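Local coordinates for AvrRxo1-ORF1 (PDB 4Z8T), which is a type III effector with a polynucleotide kinase domain related to zeta toxin, and binds its partner protein AvrRxo1-ORF2, at the interface of chains A and B and the interface of chains A and C. Coordinates in Å, arbitrary orientation; residue numbers count along the deposited sequence, not the author numbering. Chains: chain A/B, AvrRxo1-ORF1; chain C, AvrRxo1-ORF2.

Contacts 2, 3 and 4 are separate patches of the interface with AvrRxo1-ORF2, while contact 1 joins two effector copies through helix 291-298. Contacts 2 and 4, their C-alpha centres about 19 Å apart, are linked in the partner: contact 4 uses the loop between helices 45-51 and 63-77, contact 2 the end of the latter. Contact 3 takes the partner's N-terminus, ahead of helix 6-38, about 29 and 41 Å (C-alpha centres) from contacts 2 and 4. Such spread anchors should fix the small protein's orientation. Contact 1, centred about 28, 31 and 45 Å from contacts 2, 3 and 4, may reflect crystal packing.

Contact 1: the interface of chains A and B. Residues chain A 292, 295-296, 299; chain B 292, 295-296, 299.
Helix 291-298 of each chain keeps regular helical torsions up to A:Asn299 and B:Asn299, just past its end, and faces its own copy in a two-fold helix-to-helix contact between two copies of this zeta-toxin-related effector. The pairing occurs in the deposited assembly; the structure alone does not show whether it is biological. A:Glu292 and B:Glu292 meet tip to tip at the centre. Each side chain leaves with CG anti to the backbone N and bends at chi2 (41°), bringing the carboxylates together with planes 44° apart. OE2 of A:Glu292 lies 2.6 Å from OE2 of B:Glu292, a clash if both are ionised; a shared proton would make it a hydrogen bond, and the proximity may raise the pKa of one acid. The nearby acid B:Asp295, its OD2 5.1 Å from A:Glu292 OE1, would add to the repulsion if ionised. The carboxylate of A:Glu292 lies against the opposite helix, its CD 3.7 Å from CA of B:Arg296, whose guanidinium bends away; the two side chains cross obliquely. The amide carbon CG of B:Asn299 rests 3.5 Å from CB of A:Glu292. OD1 of B:Asn299 binds a water (3.1 Å) also 2.9 Å from A:Glu292 N, tying the helix start to the opposite chain.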
ATOM      1  N   GLU A 292       6.861  -0.972  20.597  1.00 29.88           N
ATOM      2  CA  GLU A 292       6.271  -1.799  19.554  1.00 32.28           C
ATOM      3  C   GLU A 292       7.046  -1.681  18.249  1.00 31.09           C
ATOM      4  O   GLU A 292       7.401  -2.693  17.643  1.00 32.31           O
ATOM      5  CB  GLU A 292       4.803  -1.430  19.343  1.00 37.55           C
ATOM      6  CG  GLU A 292       4.158  -2.061  18.113  1.00 40.75           C
ATOM      7  CD  GLU A 292       4.548  -3.515  17.907  1.00 41.15           C
ATOM      8  OE1 GLU A 292       4.545  -4.302  18.885  1.00 44.20           O
ATOM      9  OE2 GLU A 292       4.868  -3.866  16.750  1.00 41.48           O
ATOM     10  N   ASP A 295      10.365  -3.401  18.535  1.00 28.11           N
ATOM     11  CA  ASP A 295      10.104  -4.835  18.449  1.00 28.53           C
ATOM     12  C   ASP A 295       9.707  -5.257  17.037  1.00 27.89           C
ATOM     13  O   ASP A 295      10.104  -6.323  16.580  1.00 32.40           O
ATOM     14  CB  ASP A 295       8.996  -5.246  19.422  1.00 31.23           C
ATOM     15  CG  ASP A 295       9.421  -5.139  20.870  1.00 34.10           C
ATOM     16  OD1 ASP A 295      10.636  -4.965  21.129  1.00 34.76           O
ATOM     17  OD2 ASP A 295       8.532  -5.236  21.747  1.00 36.28           O
ATOM     18  N   ARG A 296       8.911  -4.430  16.362  1.00 31.65           N
ATOM     19  CA  ARG A 296       8.466  -4.747  15.005  1.00 30.27           C
ATOM     20  C   ARG A 296       9.650  -4.843  14.050  1.00 32.29           C
ATOM     21  O   ARG A 296       9.731  -5.780  13.257  1.00 32.34           O
ATOM     22  CB  ARG A 296       7.463  -3.715  14.489  1.00 33.84           C
ATOM     23  CG  ARG A 296       7.071  -3.929  13.026  1.00 34.24           C
ATOM     24  CD  ARG A 296       5.909  -3.053  12.600  1.00 37.62           C
ATOM     25  NE  ARG A 296       6.155  -1.628  12.815  1.00 39.51           N
ATOM     26  CZ  ARG A 296       6.799  -0.837  11.958  1.00 39.02           C
ATOM     27  NH1 ARG A 296       7.287  -1.330  10.827  1.00 36.39           N
ATOM     28  NH2 ARG A 296       6.962   0.452  12.237  1.00 37.79           N
ATOM     29  N   ASN A 299      11.903  -7.859  14.879  1.00 29.58           N
ATOM     30  CA  ASN A 299      11.294  -9.141  14.508  1.00 30.47           C
ATOM     31  C   ASN A 299      11.776  -9.635  13.145  1.00 32.97           C
ATOM     32  O   ASN A 299      11.757 -10.838  12.870  1.00 33.04           O
ATOM     33  CB  ASN A 299       9.765  -9.020  14.508  1.00 35.69           C
ATOM     34  CG  ASN A 299       9.068 -10.369  14.492  1.00 36.27           C
ATOM     35  OD1 ASN A 299       9.464 -11.292  15.208  1.00 37.27           O
ATOM     36  ND2 ASN A 299       8.022 -10.491  13.676  1.00 33.80           N
TER
ATOM     37  N   GLU B 292       5.037 -11.083  18.001  1.00 29.88           N
ATOM     38  CA  GLU B 292       5.127  -9.750  17.423  1.00 32.28           C
ATOM     39  C   GLU B 292       3.781  -9.290  16.879  1.00 31.09           C
ATOM     40  O   GLU B 292       3.334  -8.184  17.182  1.00 32.31           O
ATOM     41  CB  GLU B 292       6.192  -9.712  16.328  1.00 37.55           C
ATOM     42  CG  GLU B 292       6.201  -8.435  15.493  1.00 40.75           C
ATOM     43  CD  GLU B 292       6.001  -7.174  16.316  1.00 41.15           C
ATOM     44  OE1 GLU B 292       6.636  -7.027  17.389  1.00 44.20           O
ATOM     45  OE2 GLU B 292       5.191  -6.326  15.882  1.00 41.48           O
ATOM     46  N   ASP B 295       1.417  -8.537  19.688  1.00 28.11           N
ATOM     47  CA  ASP B 295       1.823  -7.251  20.247  1.00 28.53           C
ATOM     48  C   ASP B 295       1.496  -6.094  19.307  1.00 27.89           C
ATOM     49  O   ASP B 295       1.098  -5.027  19.760  1.00 32.40           O
ATOM     50  CB  ASP B 295       3.325  -7.238  20.548  1.00 31.23           C
ATOM     51  CG  ASP B 295       3.699  -8.154  21.692  1.00 34.10           C
ATOM     52  OD1 ASP B 295       2.783  -8.632  22.405  1.00 34.76           O
ATOM     53  OD2 ASP B 295       4.915  -8.389  21.877  1.00 36.28           O
ATOM     54  N   ARG B 296       1.682  -6.303  18.005  1.00 31.65           N
ATOM     55  CA  ARG B 296       1.406  -5.256  17.022  1.00 30.27           C
ATOM     56  C   ARG B 296      -0.067  -4.866  17.038  1.00 32.29           C
ATOM     57  O   ARG B 296      -0.394  -3.681  17.034  1.00 32.34           O
ATOM     58  CB  ARG B 296       1.816  -5.687  15.613  1.00 33.84           C
ATOM     59  CG  ARG B 296       1.423  -4.678  14.533  1.00 34.24           C
ATOM     60  CD  ARG B 296       2.039  -5.000  13.185  1.00 37.62           C
ATOM     61  NE  ARG B 296       1.713  -6.344  12.711  1.00 39.51           N
ATOM     62  CZ  ARG B 296       0.601  -6.661  12.049  1.00 39.02           C
ATOM     63  NH1 ARG B 296      -0.314  -5.735  11.794  1.00 36.39           N
ATOM     64  NH2 ARG B 296       0.400  -7.911  11.648  1.00 37.79           N
ATOM     65  N   ASN B 299      -1.045  -3.142  20.344  1.00 29.58           N
ATOM     66  CA  ASN B 299      -0.519  -1.777  20.449  1.00 30.47           C
ATOM     67  C   ASN B 299      -1.549  -0.728  20.034  1.00 32.97           C
ATOM     68  O   ASN B 299      -1.480   0.426  20.468  1.00 33.04           O
ATOM     69  CB  ASN B 299       0.748  -1.631  19.596  1.00 35.69           C
ATOM     70  CG  ASN B 299       1.543  -0.382  19.931  1.00 36.27           C
ATOM     71  OD1 ASN B 299       1.729  -0.050  21.104  1.00 37.27           O
ATOM     72  ND2 ASN B 299       2.020   0.316  18.902  1.00 33.80           N
TER
HETATM   73  O   HOH W   1       4.625   0.047  22.200  1.00 34.39           O
HETATM   74  O   HOH W   2       7.580 -12.414  17.397  1.00 34.39           O

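Contact 2: the interface of chains A and C. Residues chain A 162, 211, 214-215, 218; chain C 73, 77-78, 94.
Helix 210-222 of the zeta-toxin-related kinase domain lies here against the C-terminal end of partner helix 63-77, in the effector's complex with AvrRxo1-ORF2. Direct hydrogen bonds converge on the hydroxyl of A:Ser215, whose OG is anti to the carbonyl carbon (chi1 -77°). It donates to OE2 of the C:Glu77 carboxylate at 2.8 Å, from above the carboxylate plane, 28° out of it. The same OG lies 2.9 Å from the phenol OH of C:Tyr78, which would then be expected to donate to it, though the distance alone does not show this. Water extends the grip on the acid: one water lies 2.6 Å from C:Glu77 OE1 and also binds the carbonyl O of A:Ser215. NH1 of the extended A:Arg162 side chain is 3.0 Å from this water. A second water joins C:Glu77 OE2 to A:Ser214 OG. With A:Arg162 NH1 5.2 Å from C:Glu77 OE1, the guanidinium may favour the ionised carboxylate without touching it. Van der Waals contacts flank this network. C:Glu77, extended beyond CG, comes tip to tip with A:Val218, CD of C:Glu77 lying 3.8 Å from CG1 of A:Val218. The selenomethionine C:Met73 crosses A:Arg162 at about a right angle, bringing CE to NH1, and CD2 of C:Leu94 lies 3.5 Å from A:Pro211 O.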
ATOM      1  N   ARG A 162      17.079  11.469 -10.141  1.00 22.90           N
ATOM      2  CA  ARG A 162      16.265  12.105 -11.178  1.00 26.32           C
ATOM      3  C   ARG A 162      16.751  11.964 -12.612  1.00 25.20           C
ATOM      4  O   ARG A 162      17.930  11.702 -12.864  1.00 23.17           O
ATOM      5  CB  ARG A 162      16.036  13.570 -10.829  1.00 30.97           C
ATOM      6  CG  ARG A 162      15.462  13.725  -9.439  1.00 33.10           C
ATOM      7  CD  ARG A 162      14.842  15.078  -9.221  1.00 30.57           C
ATOM      8  NE  ARG A 162      14.557  15.262  -7.805  1.00 32.64           N
ATOM      9  CZ  ARG A 162      13.409  14.937  -7.226  1.00 29.76           C
ATOM     10  NH1 ARG A 162      13.254  15.136  -5.924  1.00 29.50           N
ATOM     11  NH2 ARG A 162      12.422  14.420  -7.944  1.00 31.18           N
ATOM     12  N   PRO A 211      13.295  14.970   5.837  1.00 18.54           N
ATOM     13  CA  PRO A 211      12.850  15.305   4.480  1.00 17.81           C
ATOM     14  C   PRO A 211      13.816  14.846   3.380  1.00 17.89           C
ATOM     15  O   PRO A 211      13.379  14.515   2.270  1.00 17.35           O
ATOM     16  CB  PRO A 211      12.773  16.836   4.503  1.00 22.23           C
ATOM     17  CG  PRO A 211      12.530  17.169   5.941  1.00 23.74           C
ATOM     18  CD  PRO A 211      13.370  16.171   6.695  1.00 20.52           C
ATOM     19  N   SER A 214      13.102  10.998   2.942  1.00 15.65           N
ATOM     20  CA  SER A 214      11.787  10.749   2.343  1.00 15.03           C
ATOM     21  C   SER A 214      11.693  11.246   0.909  1.00 14.83           C
ATOM     22  O   SER A 214      11.244  10.519   0.020  1.00 15.01           O
ATOM     23  CB  SER A 214      10.679  11.359   3.207  1.00 18.52           C
ATOM     24  OG  SER A 214       9.405  10.984   2.702  1.00 20.89           O
ATOM     25  N   SER A 215      12.139  12.470   0.662  1.00 15.68           N
ATOM     26  CA  SER A 215      12.085  12.976  -0.697  1.00 16.24           C
ATOM     27  C   SER A 215      13.027  12.194  -1.600  1.00 16.68           C
ATOM     28  O   SER A 215      12.731  11.964  -2.777  1.00 16.30           O
ATOM     29  CB  SER A 215      12.385  14.475  -0.740  1.00 19.23           C
ATOM     30  OG  SER A 215      11.231  15.185  -0.314  1.00 22.43           O
ATOM     31  N   VAL A 218      11.108   8.956  -2.492  1.00 16.64           N
ATOM     32  CA  VAL A 218      10.108   9.215  -3.509  1.00 15.90           C
ATOM     33  C   VAL A 218      10.746   9.374  -4.889  1.00 16.46           C
ATOM     34  O   VAL A 218      10.310   8.752  -5.865  1.00 17.31           O
ATOM     35  CB  VAL A 218       9.273  10.457  -3.163  1.00 16.95           C
ATOM     36  CG1 VAL A 218       8.407  10.850  -4.351  1.00 19.51           C
ATOM     37  CG2 VAL A 218       8.418  10.178  -1.932  1.00 16.94           C
TER
HETATM   38  N   MSE C  73       6.334  17.895  -5.820  1.00 23.63           N
HETATM   39  CA  MSE C  73       6.798  17.756  -4.441  1.00 20.56           C
HETATM   40  C   MSE C  73       5.934  18.574  -3.484  1.00 22.98           C
HETATM   41  O   MSE C  73       5.504  18.096  -2.441  1.00 19.55           O
HETATM   42  CB  MSE C  73       8.271  18.164  -4.318  1.00 21.62           C
HETATM   43  CG  MSE C  73       8.798  18.057  -2.914  1.00 21.67           C
HETATM   44 SE   MSE C  73      10.637  18.706  -2.848  1.00 30.62          SE
HETATM   45  CE  MSE C  73      11.376  17.480  -4.124  1.00 25.15           C
ATOM     46  N   GLU C  77       4.052  15.515  -1.868  1.00 18.97           N
ATOM     47  CA  GLU C  77       4.888  15.092  -0.747  1.00 20.43           C
ATOM     48  C   GLU C  77       4.701  15.904   0.520  1.00 24.22           C
ATOM     49  O   GLU C  77       4.966  15.413   1.612  1.00 23.03           O
ATOM     50  CB  GLU C  77       6.357  15.124  -1.144  1.00 20.37           C
ATOM     51  CG  GLU C  77       6.754  14.101  -2.161  1.00 20.81           C
ATOM     52  CD  GLU C  77       8.245  14.145  -2.407  1.00 22.63           C
ATOM     53  OE1 GLU C  77       8.657  14.342  -3.572  1.00 23.27           O
ATOM     54  OE2 GLU C  77       9.009  13.999  -1.421  1.00 22.70           O
ATOM     55  N   TYR C  78       4.255  17.151   0.386  1.00 23.83           N
ATOM     56  CA  TYR C  78       4.095  18.006   1.563  1.00 27.59           C
ATOM     57  C   TYR C  78       2.702  18.615   1.617  1.00 30.73           C
ATOM     58  O   TYR C  78       2.548  19.843   1.526  1.00 30.24           O
ATOM     59  CB  TYR C  78       5.196  19.080   1.607  1.00 26.49           C
ATOM     60  CG  TYR C  78       6.577  18.461   1.701  1.00 25.17           C
ATOM     61  CD1 TYR C  78       7.147  18.169   2.933  1.00 30.24           C
ATOM     62  CD2 TYR C  78       7.288  18.131   0.556  1.00 25.40           C
ATOM     63  CE1 TYR C  78       8.392  17.582   3.023  1.00 28.25           C
ATOM     64  CE2 TYR C  78       8.538  17.540   0.632  1.00 24.07           C
ATOM     65  CZ  TYR C  78       9.082  17.271   1.874  1.00 27.29           C
ATOM     66  OH  TYR C  78      10.317  16.680   1.959  1.00 26.62           O
ATOM     67  N   LEU C  94      16.817  20.312   1.617  1.00 25.48           N
ATOM     68  CA  LEU C  94      17.146  19.269   0.652  1.00 25.78           C
ATOM     69  C   LEU C  94      18.490  19.480  -0.027  1.00 27.28           C
ATOM     70  O   LEU C  94      19.203  18.521  -0.310  1.00 27.44           O
ATOM     71  CB  LEU C  94      16.060  19.133  -0.412  1.00 27.51           C
ATOM     72  CG  LEU C  94      14.698  18.632   0.052  1.00 27.23           C
ATOM     73  CD1 LEU C  94      13.806  18.428  -1.158  1.00 25.49           C
ATOM     74  CD2 LEU C  94      14.837  17.339   0.825  1.00 22.65           C
TER
HETATM   75  O   HOH W   3      11.088  13.822  -4.246  1.00 21.41           O
HETATM   76  O   HOH W   4       8.466  12.930   1.062  1.00 23.17           O

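Contact 3: the interface of chains A and C. Residues chain A 263-268; chain C 1-4.
C:Met1, C:Thr3 and A:Glu265 bury the most surface where the N-terminal strand-like segment of AvrRxo1-ORF2 runs antiparallel to the loop that follows strand 261-263 of the effector. The selenomethionine C:Met1 takes the crowded first torsion (chi1 61°) and bends again at its third, so that its tip turns onto the start of helix 267-272. There CE packs on the methyl CB of A:Ala267 at 3.6 Å, while SE lies 3.8 Å from the backbone N of A:Glu268. The CD1 branch of C:Leu4 comes to the same methyl, which both side chains therefore touch. C:Thr3 and A:Glu265 lie side by side, pointing the same way; OG1 of the threonine passes CA of A:Glu265 at 3.6 Å, and CG2, anti to the backbone N, turns toward A:Val264 and A:Ser263. The same OG1 binds a water at 2.9 Å that also contacts the carbonyl O of A:Glu265. An antiparallel beta bridge between A:Val264 and C:Leu4 holds the two segments in register. The N-H of A:Val264 points almost straight (169° at H) at the carbonyl O of C:Leu4, 2.9 Å away and in the carbonyl plane. In return C:Leu4 N donates to A:Val264 O, from above its carbonyl plane. A further water spans A:Val264 O, A:Ala267 N and C:Lys2 O, 2.8 Å from the last. The paired backbones secure the partner's N-terminus, ahead of its long helix, to the effector.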
ATOM      1  N   SER A 263      15.306  -9.000 -17.736  1.00 15.93           N
ATOM      2  CA  SER A 263      14.644 -10.040 -16.977  1.00 17.51           C
ATOM      3  C   SER A 263      14.092  -9.448 -15.703  1.00 17.80           C
ATOM      4  O   SER A 263      14.605  -8.461 -15.198  1.00 17.19           O
ATOM      5  CB  SER A 263      15.653 -11.121 -16.588  1.00 20.53           C
ATOM      6  OG  SER A 263      16.168 -11.747 -17.743  1.00 27.57           O
ATOM      7  N   VAL A 264      13.040 -10.049 -15.175  1.00 16.88           N
ATOM      8  CA  VAL A 264      12.513  -9.617 -13.888  1.00 15.40           C
ATOM      9  C   VAL A 264      12.601 -10.784 -12.938  1.00 16.48           C
ATOM     10  O   VAL A 264      11.755 -11.672 -12.956  1.00 18.31           O
ATOM     11  CB  VAL A 264      11.058  -9.135 -14.004  1.00 17.17           C
ATOM     12  CG1 VAL A 264      10.530  -8.688 -12.624  1.00 16.54           C
ATOM     13  CG2 VAL A 264      10.974  -7.984 -14.986  1.00 17.62           C
ATOM     14  N   GLU A 265      13.643 -10.779 -12.115  1.00 16.22           N
ATOM     15  CA  GLU A 265      13.874 -11.874 -11.176  1.00 16.96           C
ATOM     16  C   GLU A 265      12.875 -11.928 -10.020  1.00 20.27           C
ATOM     17  O   GLU A 265      12.657 -13.001  -9.448  1.00 19.94           O
ATOM     18  CB  GLU A 265      15.302 -11.796 -10.639  1.00 17.30           C
ATOM     19  CG  GLU A 265      16.390 -12.068 -11.697  1.00 18.80           C
ATOM     20  CD  GLU A 265      16.749 -10.852 -12.528  1.00 18.28           C
ATOM     21  OE1 GLU A 265      17.547 -10.998 -13.487  1.00 23.76           O
ATOM     22  OE2 GLU A 265      16.265  -9.746 -12.210  1.00 17.55           O
ATOM     23  N   ASN A 266      12.267 -10.797  -9.659  1.00 17.60           N
ATOM     24  CA  ASN A 266      11.254 -10.816  -8.600  1.00 16.90           C
ATOM     25  C   ASN A 266      10.150  -9.829  -8.918  1.00 18.18           C
ATOM     26  O   ASN A 266      10.250  -8.643  -8.605  1.00 17.09           O
ATOM     27  CB  ASN A 266      11.886 -10.499  -7.239  1.00 17.65           C
ATOM     28  CG  ASN A 266      10.954 -10.781  -6.066  1.00 21.71           C
ATOM     29  OD1 ASN A 266       9.800 -10.361  -6.050  1.00 21.65           O
ATOM     30  ND2 ASN A 266      11.465 -11.502  -5.076  1.00 28.23           N
ATOM     31  N   ALA A 267       9.110 -10.327  -9.571  1.00 18.01           N
ATOM     32  CA  ALA A 267       8.017  -9.491 -10.049  1.00 20.67           C
ATOM     33  C   ALA A 267       7.251  -8.784  -8.943  1.00 19.22           C
ATOM     34  O   ALA A 267       6.832  -7.646  -9.118  1.00 18.80           O
ATOM     35  CB  ALA A 267       7.064 -10.310 -10.904  1.00 22.18           C
ATOM     36  N   GLU A 268       7.073  -9.449  -7.805  1.00 18.08           N
ATOM     37  CA  GLU A 268       6.381  -8.836  -6.678  1.00 19.97           C
ATOM     38  C   GLU A 268       7.122  -7.612  -6.185  1.00 18.72           C
ATOM     39  O   GLU A 268       6.545  -6.543  -6.003  1.00 19.09           O
ATOM     40  CB  GLU A 268       6.285  -9.833  -5.519  1.00 24.55           C
ATOM     41  CG  GLU A 268       5.609  -9.274  -4.281  1.00 33.70           C
ATOM     42  CD  GLU A 268       5.341 -10.332  -3.229  1.00 44.28           C
ATOM     43  OE1 GLU A 268       6.012 -11.388  -3.250  1.00 46.14           O
ATOM     44  OE2 GLU A 268       4.443 -10.104  -2.389  1.00 50.75           O
TER
HETATM   45  N   MSE C   1      10.830 -16.478  -6.540  1.00 37.28           N
HETATM   46  CA  MSE C   1       9.860 -16.883  -7.547  1.00 38.14           C
HETATM   47  C   MSE C   1      10.499 -17.031  -8.927  1.00 34.20           C
HETATM   48  O   MSE C   1      11.652 -16.662  -9.143  1.00 36.40           O
HETATM   49  CB  MSE C   1       8.683 -15.892  -7.600  1.00 37.17           C
HETATM   50  CG  MSE C   1       9.068 -14.449  -7.957  1.00 31.73           C
HETATM   51 SE   MSE C   1       7.630 -13.169  -7.619  1.00 44.82          SE
HETATM   52  CE  MSE C   1       6.586 -13.476  -9.223  1.00 36.34           C
ATOM     53  N   LYS C   2       9.727 -17.610  -9.838  1.00 31.52           N
ATOM     54  CA  LYS C   2      10.053 -17.729 -11.254  1.00 30.05           C
ATOM     55  C   LYS C   2      10.469 -16.393 -11.882  1.00 26.46           C
ATOM     56  O   LYS C   2       9.747 -15.404 -11.762  1.00 28.72           O
ATOM     57  CB  LYS C   2       8.793 -18.225 -11.957  1.00 33.64           C
ATOM     58  CG  LYS C   2       7.506 -17.850 -11.202  1.00 38.79           C
ATOM     59  CD  LYS C   2       6.944 -19.024 -10.372  1.00 37.13           C
ATOM     60  CE  LYS C   2       6.740 -18.658  -8.896  1.00 40.58           C
ATOM     61  NZ  LYS C   2       5.699 -17.610  -8.693  1.00 42.97           N
ATOM     62  N   THR C   3      11.616 -16.366 -12.558  1.00 26.88           N
ATOM     63  CA  THR C   3      12.068 -15.157 -13.250  1.00 23.55           C
ATOM     64  C   THR C   3      11.272 -14.959 -14.539  1.00 22.87           C
ATOM     65  O   THR C   3      11.157 -15.887 -15.337  1.00 25.31           O
ATOM     66  CB  THR C   3      13.570 -15.243 -13.618  1.00 22.91           C
ATOM     67  OG1 THR C   3      14.372 -15.220 -12.427  1.00 24.26           O
ATOM     68  CG2 THR C   3      13.972 -14.078 -14.489  1.00 22.31           C
ATOM     69  N   LEU C   4      10.723 -13.759 -14.747  1.00 20.62           N
ATOM     70  CA  LEU C   4      10.089 -13.417 -16.027  1.00 20.32           C
ATOM     71  C   LEU C   4      11.178 -13.079 -17.031  1.00 20.38           C
ATOM     72  O   LEU C   4      12.090 -12.310 -16.723  1.00 18.66           O
ATOM     73  CB  LEU C   4       9.164 -12.211 -15.882  1.00 19.56           C
ATOM     74  CG  LEU C   4       8.125 -12.256 -14.775  1.00 22.57           C
ATOM     75  CD1 LEU C   4       7.266 -11.001 -14.798  1.00 22.18           C
ATOM     76  CD2 LEU C   4       7.268 -13.479 -14.937  1.00 25.19           C
TER
HETATM   77  O   HOH W   5       9.620 -12.709 -11.187  1.00 22.87           O
HETATM   78  O   HOH W   6      13.837 -15.788  -9.672  1.00 28.68           O

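Contact 4: the interface of chains A and C. Residues chain A 19-20, 23; chain C 53, 55, 57-58.
The methyl of C:Ala57 sits over one face of the A:Trp23 indole, its CB 3.6 Å from the centroid of the five-membered ring in a CH-pi contact. Nearly centred above that ring, CB is 3.7 Å from both CD2 and CE2 of A:Trp23, the ring-fusion atoms and its nearest ones in the indole. The tryptophan has CG anti to the carbonyl carbon (chi1 -68°) with the ring plane turned roughly perpendicular to the CA-CB-CG plane (chi2 83°), which presents the flat face to the partner. C:Ala57 itself has left-handed backbone torsions, in a loop that turns its methyl toward the indole. Next to this centre the ring of A:Pro20 wedges against the same loop, its CG 3.9 Å from CB of C:Ser55. At the rim the carboxylate of C:Asp53 crosses A:Pro20 obliquely, and OD1 approaches the proline CD at 3.2 Å. Its carbon CG also packs on CA of A:Gly19, at 3.6 Å. No polar bond spans the two proteins within this patch; the polar groups are used inside the partner's loop. OD1 of C:Asp53 accepts the backbone N-H of C:Ser55 at 2.9 Å, from well above the carboxylate plane, and C:Ser55 OG accepts a bent bond from C:Gly58 N, 2.8 Å away. Together they appear to brace the loop that carries C:Ala57. This loop joins helices 45-51 and 63-77 of AvrRxo1-ORF2, and it rests on the N-terminal part of the effector, where A:Gly19 and A:Pro20 lead into helix 22-27.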
ATOM      1  N   GLY A  19      22.005  31.277  -5.015  1.00 79.26           N
ATOM      2  CA  GLY A  19      21.673  30.322  -6.051  1.00 76.21           C
ATOM      3  C   GLY A  19      22.840  30.355  -7.015  1.00 76.98           C
ATOM      4  O   GLY A  19      23.823  31.004  -6.738  1.00 78.02           O
ATOM      5  N   PRO A  20      22.783  29.665  -8.135  1.00 76.54           N
ATOM      6  CA  PRO A  20      23.956  29.656  -8.993  1.00 76.77           C
ATOM      7  C   PRO A  20      24.219  31.101  -9.365  1.00 77.74           C
ATOM      8  O   PRO A  20      23.390  31.971  -9.187  1.00 77.30           O
ATOM      9  CB  PRO A  20      23.503  28.867 -10.198  1.00 74.93           C
ATOM     10  CG  PRO A  20      22.133  29.140 -10.279  1.00 76.61           C
ATOM     11  CD  PRO A  20      21.599  29.282  -8.891  1.00 75.65           C
ATOM     12  N   TRP A  23      27.822  29.923  -7.704  1.00 70.43           N
ATOM     13  CA  TRP A  23      28.639  28.755  -7.999  1.00 68.39           C
ATOM     14  C   TRP A  23      29.849  29.075  -8.883  1.00 67.06           C
ATOM     15  O   TRP A  23      30.968  28.827  -8.460  1.00 64.70           O
ATOM     16  CB  TRP A  23      27.790  27.564  -8.471  1.00 69.45           C
ATOM     17  CG  TRP A  23      26.927  27.045  -7.340  1.00 67.30           C
ATOM     18  CD1 TRP A  23      25.722  27.546  -6.938  1.00 68.71           C
ATOM     19  CD2 TRP A  23      27.230  25.964  -6.441  1.00 65.31           C
ATOM     20  NE1 TRP A  23      25.248  26.838  -5.857  1.00 66.79           N
ATOM     21  CE2 TRP A  23      26.153  25.862  -5.532  1.00 65.15           C
ATOM     22  CE3 TRP A  23      28.299  25.069  -6.321  1.00 59.03           C
ATOM     23  CZ2 TRP A  23      26.117  24.900  -4.519  1.00 58.00           C
ATOM     24  CZ3 TRP A  23      28.261  24.114  -5.313  1.00 50.70           C
ATOM     25  CH2 TRP A  23      27.178  24.037  -4.427  1.00 52.02           C
TER
ATOM     26  N   ASP C  53      16.973  28.348  -4.113  1.00 56.14           N
ATOM     27  CA  ASP C  53      17.569  27.883  -5.354  1.00 58.73           C
ATOM     28  C   ASP C  53      17.016  26.521  -5.749  1.00 54.53           C
ATOM     29  O   ASP C  53      17.171  25.546  -5.011  1.00 54.21           O
ATOM     30  CB  ASP C  53      19.084  27.783  -5.190  1.00 61.23           C
ATOM     31  CG  ASP C  53      19.780  27.317  -6.450  1.00 60.86           C
ATOM     32  OD1 ASP C  53      19.231  27.527  -7.550  1.00 60.49           O
ATOM     33  OD2 ASP C  53      20.889  26.759  -6.336  1.00 63.95           O
ATOM     34  N   SER C  55      17.877  25.315  -8.762  1.00 55.85           N
ATOM     35  CA  SER C  55      18.711  25.031  -9.921  1.00 57.37           C
ATOM     36  C   SER C  55      19.578  23.783  -9.772  1.00 54.30           C
ATOM     37  O   SER C  55      20.003  23.206 -10.775  1.00 53.71           O
ATOM     38  CB  SER C  55      19.591  26.239 -10.237  1.00 57.66           C
ATOM     39  OG  SER C  55      20.134  26.150 -11.536  1.00 60.06           O
ATOM     40  N   ALA C  57      22.457  24.066  -8.698  1.00 56.42           N
ATOM     41  CA  ALA C  57      23.659  24.714  -9.228  1.00 57.48           C
ATOM     42  C   ALA C  57      23.774  24.704 -10.753  1.00 56.78           C
ATOM     43  O   ALA C  57      24.872  24.562 -11.294  1.00 57.85           O
ATOM     44  CB  ALA C  57      24.915  24.125  -8.590  1.00 58.68           C
ATOM     45  N   GLY C  58      22.652  24.873 -11.444  1.00 55.86           N
ATOM     46  CA  GLY C  58      22.675  24.994 -12.892  1.00 54.56           C
ATOM     47  C   GLY C  58      22.688  23.680 -13.652  1.00 55.70           C
ATOM     48  O   GLY C  58      22.865  23.669 -14.872  1.00 56.92           O
TER